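Local structure of ethylbenzene dehydrogenase beta-subunit (2IVF) at residues 96-99 against 100-104; 124-128 against 129-133. The protein is the iron-sulfur subunit of a molybdoenzyme complex and probably relays electrons through its three SF4 clusters and one F3S cluster. All coordinates share one frame; numbering follows the deposited sequence.

Interaction 1: 96-99 against 100-104; sequences QFNH and KEVFY
At the N-terminal end of helix 99-104, Asn-98 holds the N-cap position and meets the first turn, reaching Glu-101 and Val-102 with its side chain and backbone. Its side chain does not cap the helix by bonding to a backbone N-H. Instead ND2 donates to OE1 of Glu-101 over 2.9 Å, with a nearly straight N-H...O angle of 168°. OE1 lies close to the amide plane of Asn-98 but is met on the anti side, somewhat tilted out of the carboxylate plane, and the two planes stand almost perpendicular at 86°. With CG between the backbone N and the carbonyl carbon (chi1 61°), the amide is turned toward the extended side chain of Glu-101. CG2 of Val-102 packs against the same amide, 3.4 Å from ND2. Two backbone bonds start the helix: Val-102 N to Asn-98 O at 3.1 Å and Phe-103 N to His-99 O at 2.9 Å. That His-99 carbonyl oxygen also lies over one face of the Phe-103 ring, displaced toward its rim. The side chains of His-99 and Phe-103 run side by side in the same direction; CE2 of Phe-103 lies at the imidazole edge and 3.6 Å from CB of His-99, and the rings are oblique. Glu-101 OE2 forms a salt bridge with Lys-107. Asn-98 ND2 is also bonded to His-112 O, and OD1 to His-114 N, tying the helix start to the loop that follows helix 99-104. On the flank carrying His-99, Phe-113 meets the imidazole edge-to-face, and NE2 bonds the backbone O of Thr-860 of the alpha-subunit, placing this short helix against the neighbouring chain.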
loop_
_atom_site.group_PDB
_atom_site.type_symbol
_atom_site.label_atom_id
_atom_site.label_comp_id
_atom_site.label_asym_id
_atom_site.label_seq_id
_atom_site.Cartn_x
_atom_site.Cartn_y
_atom_site.Cartn_z
ATOM N N GLN B 96 -6.926 14.675 -11.511
ATOM C CA GLN B 96 -5.743 15.229 -12.160
ATOM C C GLN B 96 -4.847 15.762 -11.057
ATOM O O GLN B 96 -5.333 16.263 -10.037
ATOM C CB GLN B 96 -6.164 16.340 -13.064
ATOM C CG GLN B 96 -7.319 15.884 -14.037
ATOM C CD GLN B 96 -6.803 14.857 -15.002
ATOM O OE1 GLN B 96 -5.866 15.128 -15.757
ATOM N NE2 GLN B 96 -7.373 13.653 -14.974
ATOM N N PHE B 97 -3.545 15.711 -11.282
ATOM C CA PHE B 97 -2.581 16.145 -10.274
ATOM C C PHE B 97 -1.701 17.229 -10.828
ATOM O O PHE B 97 -1.705 17.464 -12.017
ATOM C CB PHE B 97 -1.791 14.956 -9.781
ATOM C CG PHE B 97 -2.622 14.018 -8.947
ATOM C CD1 PHE B 97 -2.726 14.201 -7.594
ATOM C CD2 PHE B 97 -3.347 12.995 -9.527
ATOM C CE1 PHE B 97 -3.531 13.370 -6.826
ATOM C CE2 PHE B 97 -4.126 12.182 -8.765
ATOM C CZ PHE B 97 -4.221 12.379 -7.401
ATOM N N ASN B 98 -0.954 17.917 -9.967
ATOM C CA ASN B 98 -0.297 19.159 -10.360
ATOM C C ASN B 98 1.211 19.130 -10.188
ATOM O O ASN B 98 1.820 20.067 -9.676
ATOM C CB ASN B 98 -0.911 20.322 -9.570
ATOM C CG ASN B 98 -0.729 20.183 -8.094
ATOM O OD1 ASN B 98 -0.716 19.068 -7.558
ATOM N ND2 ASN B 98 -0.594 21.313 -7.408
ATOM N N HIS B 99 1.840 18.058 -10.687
ATOM C CA HIS B 99 3.280 17.889 -10.546
ATOM C C HIS B 99 4.080 19.098 -10.991
ATOM O O HIS B 99 4.893 19.618 -10.216
ATOM C CB HIS B 99 3.786 16.691 -11.355
ATOM C CG HIS B 99 3.130 15.398 -11.029
ATOM N ND1 HIS B 99 1.892 15.053 -11.524
ATOM C CD2 HIS B 99 3.561 14.342 -10.307
ATOM C CE1 HIS B 99 1.586 13.839 -11.106
ATOM N NE2 HIS B 99 2.578 13.393 -10.354
ATOM N N LYS B 100 3.844 19.566 -12.239
ATOM C CA LYS B 100 4.587 20.725 -12.773
ATOM C C LYS B 100 4.477 21.936 -11.847
ATOM O O LYS B 100 5.473 22.568 -11.529
ATOM C CB LYS B 100 4.107 21.139 -14.190
ATOM C CG LYS B 100 5.040 22.175 -14.887
ATOM C CD LYS B 100 4.580 22.575 -16.329
ATOM C CE LYS B 100 5.144 23.889 -16.772
ATOM N NZ LYS B 100 4.675 24.297 -18.171
ATOM N N GLU B 101 3.257 22.219 -11.393
ATOM C CA GLU B 101 2.981 23.372 -10.547
ATOM C C GLU B 101 3.796 23.344 -9.254
ATOM O O GLU B 101 4.336 24.358 -8.814
ATOM C CB GLU B 101 1.480 23.421 -10.201
ATOM C CG GLU B 101 1.090 24.692 -9.560
ATOM C CD GLU B 101 -0.382 24.798 -9.281
ATOM O OE1 GLU B 101 -1.014 23.792 -8.915
ATOM O OE2 GLU B 101 -0.888 25.940 -9.398
ATOM N N VAL B 102 3.856 22.171 -8.641
ATOM C CA VAL B 102 4.571 21.984 -7.375
ATOM C C VAL B 102 6.109 21.972 -7.554
ATOM O O VAL B 102 6.844 22.532 -6.735
ATOM C CB VAL B 102 4.084 20.730 -6.663
ATOM C CG1 VAL B 102 4.888 20.516 -5.378
ATOM C CG2 VAL B 102 2.589 20.830 -6.381
ATOM N N PHE B 103 6.614 21.395 -8.651
ATOM C CA PHE B 103 8.073 21.185 -8.762
ATOM C C PHE B 103 8.844 22.256 -9.489
ATOM O O PHE B 103 10.021 22.483 -9.207
ATOM C CB PHE B 103 8.332 19.843 -9.475
ATOM C CG PHE B 103 7.608 18.674 -8.884
ATOM C CD1 PHE B 103 7.282 18.616 -7.527
ATOM C CD2 PHE B 103 7.307 17.572 -9.675
ATOM C CE1 PHE B 103 6.658 17.502 -6.994
ATOM C CE2 PHE B 103 6.658 16.461 -9.135
ATOM C CZ PHE B 103 6.319 16.422 -7.803
ATOM N N TYR B 104 8.210 22.892 -10.471
ATOM C CA TYR B 104 8.955 23.606 -11.497
ATOM C C TYR B 104 8.525 25.041 -11.734
ATOM O O TYR B 104 9.163 25.734 -12.542
ATOM C CB TYR B 104 8.818 22.845 -12.827
ATOM C CG TYR B 104 9.282 21.414 -12.732
ATOM C CD1 TYR B 104 10.564 21.129 -12.289
ATOM C CD2 TYR B 104 8.479 20.369 -13.122
ATOM C CE1 TYR B 104 11.009 19.861 -12.193
ATOM C CE2 TYR B 104 8.923 19.063 -13.019
ATOM C CZ TYR B 104 10.220 18.834 -12.557
ATOM O OH TYR B 104 10.713 17.566 -12.432
#

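Interaction 2: 124-128 against 129-133; sequences PAWGY and NWDED
The indole of Trp-126 carries CB of Trp-130 over one face and OD2 of Asp-131 at its edge, while one face of the Trp-130 indole receives Ala-125 O and Trp-126 CA. Trp-130 ends a type II beta turn begun at Gly-127, which overlaps a type I turn from Asn-129 to Glu-132, sharing Asn-129 and Trp-130. The two tryptophans run alongside each other but point opposite ways, with the six-membered ring of Trp-126 oblique to the five-membered ring of Trp-130 at 36°. Reciprocal CH-pi contacts join them: Trp-130 CB stands 3.7 Å from the centroid of the Trp-126 six-membered ring, and Trp-126 CA lies 3.9 Å from that of the Trp-130 five-membered ring. With CG anti to the backbone N (chi1 -175°), the Trp-130 indole is laid back along the preceding chain, and its CH2 comes within 3.5 Å of Pro-124 O. At the turn's corner, Asn-129 CB makes another CH-pi contact over the Tyr-128 face, 4.0 Å from the ring centroid. The Tyr-128 hydroxyl is hydrogen-bonded to Gln-32 and Val-56, both lining an SF4 pocket, and its side chain lies about 8 Å from a bound SF4. Arg-66 adds a cation-pi contact to Trp-126, and Asp-131 OD2 accepts a hydrogen bond from Lys-62 N. Across the alpha-subunit interface, Arg-869 and Arg-906 of that chain bond Trp-130 O. The first turn is closed by a weak bond from Trp-130 N to Gly-127 O, 3.1 Å long and bent to 131°.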
loop_
_atom_site.group_PDB
_atom_site.type_symbol
_atom_site.label_atom_id
_atom_site.label_comp_id
_atom_site.label_asym_id
_atom_site.label_seq_id
_atom_site.Cartn_x
_atom_site.Cartn_y
_atom_site.Cartn_z
ATOM N N PRO B 124 -11.594 17.881 -5.265
ATOM C CA PRO B 124 -12.638 16.873 -5.166
ATOM C C PRO B 124 -13.188 16.815 -3.766
ATOM O O PRO B 124 -12.464 17.038 -2.806
ATOM C CB PRO B 124 -11.914 15.580 -5.515
ATOM C CG PRO B 124 -10.461 15.808 -5.170
ATOM C CD PRO B 124 -10.236 17.301 -5.326
ATOM N N ALA B 125 -14.475 16.545 -3.651
ATOM C CA ALA B 125 -15.073 16.277 -2.363
ATOM C C ALA B 125 -15.552 14.829 -2.317
ATOM O O ALA B 125 -16.229 14.397 -1.359
ATOM C CB ALA B 125 -16.243 17.282 -2.114
ATOM N N TRP B 126 -15.232 14.092 -3.383
ATOM C CA TRP B 126 -15.480 12.689 -3.470
ATOM C C TRP B 126 -14.566 12.139 -4.554
ATOM O O TRP B 126 -13.985 12.891 -5.356
ATOM C CB TRP B 126 -16.941 12.414 -3.793
ATOM C CG TRP B 126 -17.265 10.978 -3.846
ATOM C CD1 TRP B 126 -17.397 10.208 -4.968
ATOM C CD2 TRP B 126 -17.463 10.100 -2.731
ATOM N NE1 TRP B 126 -17.688 8.912 -4.622
ATOM C CE2 TRP B 126 -17.711 8.814 -3.252
ATOM C CE3 TRP B 126 -17.447 10.268 -1.342
ATOM C CZ2 TRP B 126 -17.926 7.730 -2.444
ATOM C CZ3 TRP B 126 -17.714 9.200 -0.548
ATOM C CH2 TRP B 126 -17.954 7.948 -1.085
ATOM N N GLY B 127 -14.400 10.831 -4.525
ATOM C CA GLY B 127 -13.724 10.107 -5.573
ATOM C C GLY B 127 -13.777 8.620 -5.284
ATOM O O GLY B 127 -14.344 8.171 -4.271
ATOM N N TYR B 128 -13.144 7.851 -6.156
ATOM C CA TYR B 128 -13.059 6.406 -5.999
ATOM C C TYR B 128 -12.490 6.106 -4.609
ATOM O O TYR B 128 -11.445 6.657 -4.243
ATOM C CB TYR B 128 -12.122 5.828 -7.065
ATOM C CG TYR B 128 -11.946 4.341 -6.885
ATOM C CD1 TYR B 128 -12.992 3.475 -7.109
ATOM C CD2 TYR B 128 -10.774 3.821 -6.371
ATOM C CE1 TYR B 128 -12.849 2.100 -6.896
ATOM C CE2 TYR B 128 -10.603 2.459 -6.165
ATOM C CZ TYR B 128 -11.661 1.603 -6.399
ATOM O OH TYR B 128 -11.487 0.256 -6.193
ATOM N N ASN B 129 -13.181 5.258 -3.845
ATOM C CA ASN B 129 -12.677 4.754 -2.578
ATOM C C ASN B 129 -12.442 5.869 -1.562
ATOM O O ASN B 129 -11.585 5.781 -0.690
ATOM C CB ASN B 129 -11.384 3.951 -2.812
ATOM C CG ASN B 129 -11.058 3.049 -1.658
ATOM O OD1 ASN B 129 -11.971 2.626 -0.946
ATOM N ND2 ASN B 129 -9.770 2.775 -1.424
ATOM N N TRP B 130 -13.251 6.915 -1.669
ATOM C CA TRP B 130 -13.081 8.116 -0.815
ATOM C C TRP B 130 -13.370 7.747 0.639
ATOM O O TRP B 130 -12.748 8.318 1.570
ATOM C CB TRP B 130 -14.071 9.176 -1.269
ATOM C CG TRP B 130 -13.960 10.473 -0.602
ATOM C CD1 TRP B 130 -14.637 10.897 0.478
ATOM C CD2 TRP B 130 -13.144 11.573 -1.032
ATOM N NE1 TRP B 130 -14.281 12.193 0.765
ATOM C CE2 TRP B 130 -13.357 12.620 -0.142
ATOM C CE3 TRP B 130 -12.246 11.754 -2.088
ATOM C CZ2 TRP B 130 -12.714 13.865 -0.266
ATOM C CZ3 TRP B 130 -11.537 12.960 -2.164
ATOM C CH2 TRP B 130 -11.796 14.002 -1.280
ATOM N N ASP B 131 -14.321 6.830 0.822
ATOM C CA ASP B 131 -14.746 6.410 2.172
ATOM C C ASP B 131 -14.021 5.172 2.690
ATOM O O ASP B 131 -14.495 4.454 3.594
ATOM C CB ASP B 131 -16.280 6.325 2.340
ATOM C CG ASP B 131 -16.955 5.333 1.408
ATOM O OD1 ASP B 131 -16.292 4.684 0.568
ATOM O OD2 ASP B 131 -18.190 5.229 1.562
ATOM N N GLU B 132 -12.815 5.013 2.167
ATOM C CA GLU B 132 -11.907 3.989 2.585
ATOM C C GLU B 132 -11.726 3.950 4.101
ATOM O O GLU B 132 -11.481 4.978 4.730
ATOM C CB GLU B 132 -10.564 4.183 1.891
ATOM C CG GLU B 132 -9.586 3.019 2.048
ATOM C CD GLU B 132 -8.326 3.231 1.264
ATOM O OE1 GLU B 132 -7.923 4.405 1.100
ATOM O OE2 GLU B 132 -7.724 2.231 0.853
ATOM N N ASP B 133 -11.806 2.739 4.640
ATOM C CA ASP B 133 -11.436 2.440 6.045
ATOM C C ASP B 133 -12.371 3.107 7.037
ATOM O O ASP B 133 -12.035 3.249 8.195
ATOM C CB ASP B 133 -9.961 2.825 6.350
ATOM C CG ASP B 133 -8.953 1.754 5.903
ATOM O OD1 ASP B 133 -9.322 0.851 5.113
ATOM O OD2 ASP B 133 -7.772 1.822 6.367
#

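In the fold
Along the chain, interaction 1 (96-104) closes before interaction 2 (124-133) opens, and both belong to the region between strands 79-80 and 136-138. Helix 99-104 contributes to the first, whereas the second is built from two overlapping turns in the loop that follows this helix. Their centres are 21 Å apart, and their nearest atoms about 7 Å, without touching. Both lie on the same side of the chain's centre, interaction 1 farther out at about 33 Å and interaction 2 at about 16 Å. Each also touches the alpha-subunit, so this region meets the partner chain at both places, the inner one linked to residues of an SF4 pocket.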